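Local coordinates for DUF683-containing protein (Cyanothece, PDB 3CSX) that is of unknown function but is a metal-binding protein of the DUF683 family associated with nitrogen fixation, at residues 21-26 with 63-68; 26-31 with 68-73; 32-37 with 53-58. All coordinates share one frame; numbering follows the deposited sequence.

Contact 1 of 3, residues 21-26 with 63-68; sequences KKKVRK and FRELDQ
Lys23 sends its CG anti to the backbone N (chi1 -177°) and stays extended until chi4, where a turn of 61° swings NZ toward Glu65 on the facing helix. Glu65, whose own CG is also anti to N and whose chain runs on straight, brings its carboxylate in at about a right angle to the lysine. The charged ends remain 4.0 Å apart, from Lys23 NZ to Glu65 OE2, beyond salt-bridge range. Water 1 closes the gap: it accepts from Lys23 NZ at 2.7 Å and donates to Glu65 OE2 at 3.2 Å. The pairing is therefore solvent-mediated, and any direct charge attraction is probably softened by the exposed setting of the lysine.

Beside this polar bridge lies a small apolar meeting. Leu66 places CD1 against Val24, 3.7 Å from Val24 O and 4.1 Å from Val24 CG1, and the two side chains cross at about a right angle. Here the helices come fairly near one another, with 6.7 Å between Val24 CA and Leu66 CA. Val24 stays partly exposed, whereas Leu66 is buried and also packs on Ala31 of helix 14-44. On another side of segment 63-68, Gln68 hydrogen-bonds through NE2 to Gln33 of the second subunit.

A leucine and a valine between the helices, with a water-bridged lysine and glutamate at their border, form part of the interface of an antiparallel two-helix hairpin, consistent with the Rop-like family of this protein.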
loop_
_atom_site.group_PDB
_atom_site.type_symbol
_atom_site.label_atom_id
_atom_site.label_comp_id
_atom_site.label_asym_id
_atom_site.label_seq_id
_atom_site.Cartn_x
_atom_site.Cartn_y
_atom_site.Cartn_z
ATOM N N LYS B 21 -13.519 4.176 -5.100
ATOM C CA LYS B 21 -14.119 2.864 -5.407
ATOM C C LYS B 21 -14.152 2.563 -6.886
ATOM O O LYS B 21 -13.870 1.425 -7.302
ATOM C CB LYS B 21 -15.545 2.749 -4.840
ATOM C CG LYS B 21 -15.612 2.632 -3.350
ATOM C CD LYS B 21 -16.917 1.961 -2.875
ATOM C CE LYS B 21 -16.794 1.581 -1.398
ATOM N NZ LYS B 21 -17.749 0.510 -0.965
ATOM N N LYS B 22 -14.501 3.579 -7.683
ATOM C CA LYS B 22 -14.597 3.462 -9.133
ATOM C C LYS B 22 -13.223 3.233 -9.773
ATOM O O LYS B 22 -13.070 2.416 -10.679
ATOM C CB LYS B 22 -15.264 4.724 -9.713
ATOM C CG LYS B 22 -15.526 4.683 -11.233
ATOM C CD LYS B 22 -16.749 3.808 -11.570
ATOM C CE LYS B 22 -16.647 3.220 -12.978
ATOM N NZ LYS B 22 -15.777 4.044 -13.862
ATOM N N LYS B 23 -12.234 3.975 -9.291
ATOM C CA LYS B 23 -10.877 3.868 -9.765
ATOM C C LYS B 23 -10.362 2.470 -9.425
ATOM O O LYS B 23 -9.742 1.805 -10.254
ATOM C CB LYS B 23 -10.040 4.935 -9.065
ATOM C CG LYS B 23 -8.594 5.030 -9.487
ATOM C CD LYS B 23 -7.958 6.186 -8.752
ATOM C CE LYS B 23 -6.444 6.266 -8.980
ATOM N NZ LYS B 23 -6.055 6.475 -10.435
ATOM N N VAL B 24 -10.617 2.031 -8.200
ATOM C CA VAL B 24 -10.138 0.733 -7.769
ATOM C C VAL B 24 -10.714 -0.367 -8.643
ATOM O O VAL B 24 -9.998 -1.269 -9.045
ATOM C CB VAL B 24 -10.387 0.484 -6.278
ATOM C CG1 VAL B 24 -10.314 -1.016 -5.949
ATOM C CG2 VAL B 24 -9.402 1.276 -5.438
ATOM N N ARG B 25 -12.011 -0.298 -8.943
ATOM C CA ARG B 25 -12.638 -1.304 -9.811
ATOM C C ARG B 25 -12.067 -1.347 -11.222
ATOM O O ARG B 25 -11.843 -2.415 -11.744
ATOM C CB ARG B 25 -14.160 -1.107 -9.867
ATOM C CG ARG B 25 -14.873 -2.164 -10.692
ATOM C CD ARG B 25 -16.334 -1.790 -10.873
ATOM N NE ARG B 25 -17.143 -2.946 -11.267
ATOM C CZ ARG B 25 -17.682 -3.822 -10.422
ATOM N NH1 ARG B 25 -17.490 -3.704 -9.114
ATOM N NH2 ARG B 25 -18.410 -4.833 -10.892
ATOM N N LYS B 26 -11.857 -0.202 -11.880
ATOM C CA LYS B 26 -11.214 -0.253 -13.192
ATOM C C LYS B 26 -9.789 -0.862 -13.164
ATOM O O LYS B 26 -9.362 -1.622 -14.073
ATOM C CB LYS B 26 -11.240 1.125 -13.878
ATOM C CG LYS B 26 -12.662 1.592 -14.240
ATOM C CD LYS B 26 -12.672 3.035 -14.758
ATOM C CE LYS B 26 -12.395 3.107 -16.276
ATOM N NZ LYS B 26 -13.678 3.328 -17.013
ATOM N N PHE B 63 -0.182 -4.120 -9.499
ATOM C CA PHE B 63 -0.653 -4.626 -8.195
ATOM C C PHE B 63 -0.220 -3.765 -7.038
ATOM O O PHE B 63 -0.967 -3.605 -6.054
ATOM C CB PHE B 63 -0.273 -6.102 -8.019
ATOM C CG PHE B 63 -1.237 -7.041 -8.699
ATOM C CD1 PHE B 63 -2.417 -7.433 -8.053
ATOM C CD2 PHE B 63 -0.986 -7.521 -9.982
ATOM C CE1 PHE B 63 -3.318 -8.300 -8.681
ATOM C CE2 PHE B 63 -1.905 -8.367 -10.632
ATOM C CZ PHE B 63 -3.052 -8.762 -9.976
ATOM N N ARG B 64 0.962 -3.152 -7.150
ATOM C CA ARG B 64 1.390 -2.219 -6.103
ATOM C C ARG B 64 0.470 -1.031 -6.073
ATOM O O ARG B 64 0.048 -0.584 -5.003
ATOM C CB ARG B 64 2.818 -1.709 -6.324
ATOM C CG ARG B 64 3.237 -0.756 -5.184
ATOM C CD ARG B 64 4.655 -0.323 -5.389
ATOM N NE ARG B 64 5.134 0.635 -4.379
ATOM C CZ ARG B 64 5.469 0.334 -3.116
ATOM N NH1 ARG B 64 5.369 -0.903 -2.650
ATOM N NH2 ARG B 64 5.890 1.293 -2.304
ATOM N N GLU B 65 0.164 -0.476 -7.254
ATOM C CA GLU B 65 -0.748 0.677 -7.259
ATOM C C GLU B 65 -2.129 0.280 -6.703
ATOM O O GLU B 65 -2.779 1.010 -5.930
ATOM C CB GLU B 65 -0.878 1.286 -8.672
ATOM C CG GLU B 65 -1.627 2.639 -8.612
ATOM C CD GLU B 65 -2.216 3.071 -9.958
ATOM O OE1 GLU B 65 -2.088 2.310 -10.932
ATOM O OE2 GLU B 65 -2.788 4.185 -10.030
ATOM N N LEU B 66 -2.608 -0.862 -7.136
ATOM C CA LEU B 66 -3.888 -1.341 -6.662
ATOM C C LEU B 66 -3.921 -1.488 -5.135
ATOM O O LEU B 66 -4.912 -1.129 -4.485
ATOM C CB LEU B 66 -4.230 -2.672 -7.341
ATOM C CG LEU B 66 -5.624 -3.243 -7.043
ATOM C CD1 LEU B 66 -6.777 -2.322 -7.446
ATOM C CD2 LEU B 66 -5.704 -4.618 -7.774
ATOM N N ASP B 67 -2.847 -2.021 -4.580
ATOM C CA ASP B 67 -2.760 -2.268 -3.113
ATOM C C ASP B 67 -2.747 -0.917 -2.391
ATOM O O ASP B 67 -3.457 -0.725 -1.428
ATOM C CB ASP B 67 -1.472 -3.035 -2.833
ATOM C CG ASP B 67 -1.358 -3.549 -1.385
ATOM O OD1 ASP B 67 -2.378 -3.845 -0.735
ATOM O OD2 ASP B 67 -0.206 -3.658 -0.940
ATOM N N GLN B 68 -1.977 0.045 -2.898
ATOM C CA GLN B 68 -2.008 1.393 -2.309
ATOM C C GLN B 68 -3.394 1.991 -2.288
ATOM O O GLN B 68 -3.798 2.604 -1.304
ATOM C CB GLN B 68 -1.058 2.377 -3.040
ATOM C CG GLN B 68 0.397 1.980 -2.980
ATOM C CD GLN B 68 1.119 2.427 -1.705
ATOM O OE1 GLN B 68 0.495 2.748 -0.715
ATOM N NE2 GLN B 68 2.459 2.441 -1.747
HETATM O O HOH W 1 -5.814 3.871 -11.151
#

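Contact 2 of 3, residues 26-31 with 68-73; sequences KLNSKA and QLKKKL
Leu27 and Leu69 meet by single methyl groups, Leu27 CD2 lying 3.8 Å from Leu69 CD1, with the two side chains crossing at about a right angle. Both start out toward the opposite helix but turn differently at the first torsion: Leu27 carries CG anti to the backbone N (chi1 -164°), Leu69 anti to the carbonyl carbon (chi1 -69°). The methyls bridge a wide gap, since Leu27 CA and Leu69 CA are 9.5 Å apart. Leu69 is buried; Leu27 is partly exposed.

Asn28 and Lys70 make the second meeting, again nearly perpendicular. Lys70 runs out fully extended beyond CG, and Lys70 NZ stops 3.4 Å from Asn28 ND2, with Lys70 CE at 4.1 Å from the same ND2. Two donors face each other here, so no hydrogen bond forms between them as modelled. The amide oxygen lies farther off, 5.0 Å from Asn28 OD1 to Lys70 NZ. With two N-H groups facing, the approach probably gives no attraction and may be slightly unfavourable, so the apolar pair carries the contact.

Leu69 of helix 52-77 also touches Lys23 and Val24 of helix 14-44, while from helix 52-77 Glu65 lies on Leu27 and Leu66 on Asn28. Farther round segment 68-73, Gln68 and Lys71 pack on Met36 of the second subunit. The contact therefore sits between the two antiparallel helices of one chain, while another side of helix 52-77 is turned to the partner subunit.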
loop_
_atom_site.group_PDB
_atom_site.type_symbol
_atom_site.label_atom_id
_atom_site.label_comp_id
_atom_site.label_asym_id
_atom_site.label_seq_id
_atom_site.Cartn_x
_atom_site.Cartn_y
_atom_site.Cartn_z
ATOM N N LYS B 26 -11.857 -0.202 -11.880
ATOM C CA LYS B 26 -11.214 -0.253 -13.192
ATOM C C LYS B 26 -9.789 -0.862 -13.164
ATOM O O LYS B 26 -9.362 -1.622 -14.073
ATOM C CB LYS B 26 -11.240 1.125 -13.878
ATOM C CG LYS B 26 -12.662 1.592 -14.240
ATOM C CD LYS B 26 -12.672 3.035 -14.758
ATOM C CE LYS B 26 -12.395 3.107 -16.276
ATOM N NZ LYS B 26 -13.678 3.328 -17.013
ATOM N N LEU B 27 -9.044 -0.518 -12.119
ATOM C CA LEU B 27 -7.695 -0.990 -11.981
ATOM C C LEU B 27 -7.652 -2.476 -11.638
ATOM O O LEU B 27 -6.750 -3.183 -12.072
ATOM C CB LEU B 27 -6.970 -0.203 -10.896
ATOM C CG LEU B 27 -5.455 -0.326 -10.912
ATOM C CD1 LEU B 27 -4.853 0.179 -12.249
ATOM C CD2 LEU B 27 -4.922 0.467 -9.698
ATOM N N ASN B 28 -8.632 -2.942 -10.880
ATOM C CA ASN B 28 -8.678 -4.371 -10.530
ATOM C C ASN B 28 -8.804 -5.201 -11.804
ATOM O O ASN B 28 -8.166 -6.238 -11.921
ATOM C CB ASN B 28 -9.777 -4.651 -9.497
ATOM C CG ASN B 28 -9.706 -6.046 -8.931
ATOM O OD1 ASN B 28 -10.553 -6.876 -9.230
ATOM N ND2 ASN B 28 -8.696 -6.321 -8.121
ATOM N N SER B 29 -9.556 -4.688 -12.797
ATOM C CA SER B 29 -9.670 -5.344 -14.103
ATOM C C SER B 29 -8.366 -5.396 -14.858
ATOM O O SER B 29 -8.023 -6.451 -15.397
ATOM C CB SER B 29 -10.743 -4.676 -14.970
ATOM O OG SER B 29 -11.957 -4.661 -14.265
ATOM N N LYS B 30 -7.625 -4.269 -14.863
ATOM C CA LYS B 30 -6.370 -4.170 -15.562
ATOM C C LYS B 30 -5.345 -5.085 -14.901
ATOM O O LYS B 30 -4.543 -5.726 -15.570
ATOM C CB LYS B 30 -5.835 -2.740 -15.524
ATOM C CG LYS B 30 -6.515 -1.731 -16.480
ATOM C CD LYS B 30 -6.508 -2.211 -17.919
ATOM C CE LYS B 30 -5.200 -1.885 -18.626
ATOM N NZ LYS B 30 -5.303 -2.148 -20.093
ATOM N N ALA B 31 -5.411 -5.146 -13.578
ATOM C CA ALA B 31 -4.509 -6.006 -12.797
ATOM C C ALA B 31 -4.760 -7.454 -13.138
ATOM O O ALA B 31 -3.819 -8.198 -13.382
ATOM C CB ALA B 31 -4.721 -5.788 -11.322
ATOM N N GLN B 68 -1.977 0.045 -2.898
ATOM C CA GLN B 68 -2.008 1.393 -2.309
ATOM C C GLN B 68 -3.394 1.991 -2.288
ATOM O O GLN B 68 -3.798 2.604 -1.304
ATOM C CB GLN B 68 -1.058 2.377 -3.040
ATOM C CG GLN B 68 0.397 1.980 -2.980
ATOM C CD GLN B 68 1.119 2.427 -1.705
ATOM O OE1 GLN B 68 0.495 2.748 -0.715
ATOM N NE2 GLN B 68 2.459 2.441 -1.747
ATOM N N LEU B 69 -4.144 1.834 -3.381
ATOM C CA LEU B 69 -5.437 2.471 -3.440
ATOM C C LEU B 69 -6.421 1.759 -2.508
ATOM O O LEU B 69 -7.225 2.394 -1.824
ATOM C CB LEU B 69 -5.940 2.507 -4.879
ATOM C CG LEU B 69 -5.179 3.436 -5.824
ATOM C CD1 LEU B 69 -5.730 3.186 -7.242
ATOM C CD2 LEU B 69 -5.327 4.911 -5.389
ATOM N N LYS B 70 -6.323 0.437 -2.467
ATOM C CA LYS B 70 -7.187 -0.327 -1.574
ATOM C C LYS B 70 -6.978 0.029 -0.104
ATOM O O LYS B 70 -7.941 0.251 0.634
ATOM C CB LYS B 70 -7.055 -1.832 -1.853
ATOM C CG LYS B 70 -7.878 -2.224 -3.067
ATOM C CD LYS B 70 -7.757 -3.699 -3.383
ATOM C CE LYS B 70 -8.382 -4.029 -4.732
ATOM N NZ LYS B 70 -8.592 -5.512 -4.818
ATOM N N LYS B 71 -5.720 0.108 0.304
ATOM C CA LYS B 71 -5.344 0.558 1.657
ATOM C C LYS B 71 -5.803 1.992 1.941
ATOM O O LYS B 71 -6.301 2.261 3.026
ATOM C CB LYS B 71 -3.833 0.438 1.854
ATOM C CG LYS B 71 -3.371 -1.027 1.941
ATOM C CD LYS B 71 -1.847 -1.201 1.826
ATOM C CE LYS B 71 -1.382 -2.495 2.543
ATOM N NZ LYS B 71 -2.346 -3.654 2.343
ATOM N N LYS B 72 -5.626 2.899 0.968
ATOM C CA LYS B 72 -6.139 4.272 1.079
ATOM C C LYS B 72 -7.654 4.265 1.289
ATOM O O LYS B 72 -8.161 4.956 2.188
ATOM C CB LYS B 72 -5.777 5.118 -0.171
ATOM C CG LYS B 72 -6.051 6.617 0.008
ATOM C CD LYS B 72 -5.446 7.475 -1.091
ATOM C CE LYS B 72 -6.264 7.414 -2.410
ATOM N NZ LYS B 72 -5.551 8.194 -3.457
ATOM N N LEU B 73 -8.364 3.484 0.465
ATOM C CA LEU B 73 -9.836 3.375 0.561
ATOM C C LEU B 73 -10.268 2.964 1.964
ATOM O O LEU B 73 -11.136 3.607 2.571
ATOM C CB LEU B 73 -10.406 2.405 -0.480
ATOM C CG LEU B 73 -11.927 2.126 -0.437
ATOM C CD1 LEU B 73 -12.715 3.409 -0.644
ATOM C CD2 LEU B 73 -12.324 1.104 -1.473
#

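Contact 3 of 3, residues 32-37 with 53-58; sequences GQMKMD and VETAEK
Met34 drives its terminal methyl into the bend of the Lys58 chain, and this is the tight part of the contact. Starting toward the facing helix, the methionine bends at chi2 (-61°) and chi3 (-52°), so that CE rather than SD does the touching. Lys58 runs out with chi1 and chi2 extended, then bends at chi3 (58°) and again at chi4, curling its aliphatic chain about the methyl. Met34 CE lies 3.7 Å from both Lys58 CB and Lys58 CG. Between Met34 CE and Lys58 CE the distance is 3.4 Å, a spacing tighter than usual for two carbons and therefore doubtful in detail. The sulphur is less engaged, with Met34 SD 4.2 Å from Lys58 CE, and the two side chains cross at about a right angle.

Looser packing follows at Thr55. Met34 CE stands 4.0 Å from Thr55 O, and Thr55 CG2 is 4.4 Å away from Met34 CE. The threonine's polar atoms are occupied within its own helical region: OG1 hydrogen-bonds to Asn51 O, and its carbonyl oxygen accepts from Thr59 OG1. Lys58 is exposed and marks the solvent side, and the whole patch lies at the surface, away from the partner subunit.

Met34 also packs on Thr59 and Ile62 of helix 52-77, while the exposed lysine closes over its methyl. With no hydrogen bond or salt bridge across it, the contact is van der Waals and apolar in kind, consistent with hydrophobic packing of a methionine against a lysine's methylenes: the lysine contributes its aliphatic chain, and no polar bond of its ammonium crosses to segment 32-37.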
loop_
_atom_site.group_PDB
_atom_site.type_symbol
_atom_site.label_atom_id
_atom_site.label_comp_id
_atom_site.label_asym_id
_atom_site.label_seq_id
_atom_site.Cartn_x
_atom_site.Cartn_y
_atom_site.Cartn_z
ATOM N N GLY B 32 -6.037 -7.846 -13.142
ATOM C CA GLY B 32 -6.435 -9.180 -13.597
ATOM C C GLY B 32 -5.875 -9.555 -14.950
ATOM O O GLY B 32 -5.512 -10.723 -15.184
ATOM N N GLN B 33 -5.798 -8.573 -15.862
ATOM C CA GLN B 33 -5.250 -8.821 -17.186
ATOM C C GLN B 33 -3.797 -9.137 -17.166
ATOM O O GLN B 33 -3.361 -10.014 -17.877
ATOM C CB GLN B 33 -5.435 -7.618 -18.129
ATOM C CG GLN B 33 -6.801 -7.550 -18.702
ATOM C CD GLN B 33 -7.138 -6.133 -19.101
ATOM O OE1 GLN B 33 -6.251 -5.379 -19.546
ATOM N NE2 GLN B 33 -8.379 -5.744 -18.900
ATOM N N MET B 34 -3.034 -8.406 -16.354
ATOM C CA MET B 34 -1.639 -8.627 -16.256
ATOM C C MET B 34 -1.393 -9.940 -15.530
ATOM O O MET B 34 -0.465 -10.665 -15.896
ATOM C CB MET B 34 -0.919 -7.446 -15.569
ATOM C CG MET B 34 -0.827 -6.179 -16.473
ATOM S SD MET B 34 0.090 -6.522 -17.972
ATOM C CE MET B 34 1.641 -7.268 -17.434
ATOM N N LYS B 35 -2.222 -10.239 -14.520
ATOM C CA LYS B 35 -2.093 -11.517 -13.832
ATOM C C LYS B 35 -2.182 -12.642 -14.853
ATOM O O LYS B 35 -1.310 -13.508 -14.906
ATOM C CB LYS B 35 -3.203 -11.663 -12.806
ATOM C CG LYS B 35 -3.297 -13.057 -12.133
ATOM C CD LYS B 35 -4.381 -12.968 -11.083
ATOM C CE LYS B 35 -4.805 -14.342 -10.543
ATOM N NZ LYS B 35 -5.806 -14.960 -11.479
ATOM N N MET B 36 -3.253 -12.628 -15.660
ATOM C CA MET B 36 -3.446 -13.698 -16.647
ATOM C C MET B 36 -2.332 -13.779 -17.664
ATOM O O MET B 36 -1.898 -14.842 -18.004
ATOM C CB MET B 36 -4.825 -13.622 -17.302
ATOM C CG MET B 36 -5.105 -14.875 -18.129
ATOM S SD MET B 36 -5.202 -16.397 -17.129
ATOM C CE MET B 36 -6.741 -16.102 -16.388
ATOM N N ASP B 37 -1.829 -12.637 -18.131
ATOM C CA ASP B 37 -0.733 -12.642 -19.033
ATOM C C ASP B 37 0.549 -13.186 -18.427
ATOM O O ASP B 37 1.315 -13.912 -19.080
ATOM C CB ASP B 37 -0.561 -11.238 -19.634
ATOM C CG ASP B 37 -1.673 -10.909 -20.615
ATOM O OD1 ASP B 37 -2.596 -11.765 -20.877
ATOM O OD2 ASP B 37 -1.670 -9.780 -21.106
ATOM N N VAL B 53 11.307 -10.886 -16.926
ATOM C CA VAL B 53 11.517 -9.801 -15.965
ATOM C C VAL B 53 10.645 -8.614 -16.296
ATOM O O VAL B 53 10.000 -8.056 -15.421
ATOM C CB VAL B 53 13.011 -9.400 -15.828
ATOM C CG1 VAL B 53 13.175 -8.204 -14.859
ATOM C CG2 VAL B 53 13.820 -10.580 -15.356
ATOM N N GLU B 54 10.582 -8.258 -17.579
ATOM C CA GLU B 54 9.754 -7.154 -18.022
ATOM C C GLU B 54 8.293 -7.347 -17.675
ATOM O O GLU B 54 7.636 -6.453 -17.130
ATOM C CB GLU B 54 9.885 -6.980 -19.538
ATOM C CG GLU B 54 9.436 -5.642 -20.013
ATOM C CD GLU B 54 10.033 -5.281 -21.365
ATOM O OE1 GLU B 54 10.012 -6.128 -22.284
ATOM O OE2 GLU B 54 10.536 -4.145 -21.497
ATOM N N THR B 55 7.790 -8.532 -17.996
ATOM C CA THR B 55 6.409 -8.855 -17.732
ATOM C C THR B 55 6.110 -8.838 -16.241
ATOM O O THR B 55 5.118 -8.274 -15.839
ATOM C CB THR B 55 5.995 -10.200 -18.393
ATOM O OG1 THR B 55 6.248 -10.151 -19.817
ATOM C CG2 THR B 55 4.527 -10.487 -18.162
ATOM N N ALA B 56 6.970 -9.457 -15.426
ATOM C CA ALA B 56 6.830 -9.405 -13.957
ATOM C C ALA B 56 6.872 -7.978 -13.378
ATOM O O ALA B 56 6.110 -7.635 -12.515
ATOM C CB ALA B 56 7.892 -10.259 -13.313
ATOM N N GLU B 57 7.774 -7.141 -13.884
ATOM C CA GLU B 57 7.813 -5.749 -13.420
ATOM C C GLU B 57 6.509 -5.023 -13.687
ATOM O O GLU B 57 6.024 -4.345 -12.826
ATOM C CB GLU B 57 9.020 -4.991 -14.020
ATOM C CG GLU B 57 9.056 -3.456 -13.730
ATOM C CD GLU B 57 9.165 -3.122 -12.256
ATOM O OE1 GLU B 57 9.695 -3.948 -11.486
ATOM O OE2 GLU B 57 8.740 -2.012 -11.861
ATOM N N LYS B 58 5.961 -5.151 -14.899
ATOM C CA LYS B 58 4.726 -4.493 -15.305
ATOM C C LYS B 58 3.569 -4.937 -14.389
ATOM O O LYS B 58 2.753 -4.142 -13.887
ATOM C CB LYS B 58 4.492 -4.931 -16.761
ATOM C CG LYS B 58 3.581 -4.087 -17.655
ATOM C CD LYS B 58 4.023 -4.337 -19.139
ATOM C CE LYS B 58 3.931 -5.853 -19.530
ATOM N NZ LYS B 58 5.073 -6.507 -20.306
#

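How the contacts relate
All three contacts join the same pair, helix 14-44 and helix 52-77, at different points along the hairpin. Contacts 1 and 2 share one partly buried patch, their centres 1 Å apart: because the helices run antiparallel, their segment pairs form two crossing diagonals, tied together by packing of Lys23 on Leu69 and Leu66 on Asn28. Contact 3 lies about 16 Å from the centre of contact 1, nearer the turn and at the surface. Only contact 1 carries a water-bridged charge pair; contact 2 couples leucines beside two facing donors, and contact 3 is purely van der Waals. Contacts 1 and 2 also border the second subunit, unlike contact 3.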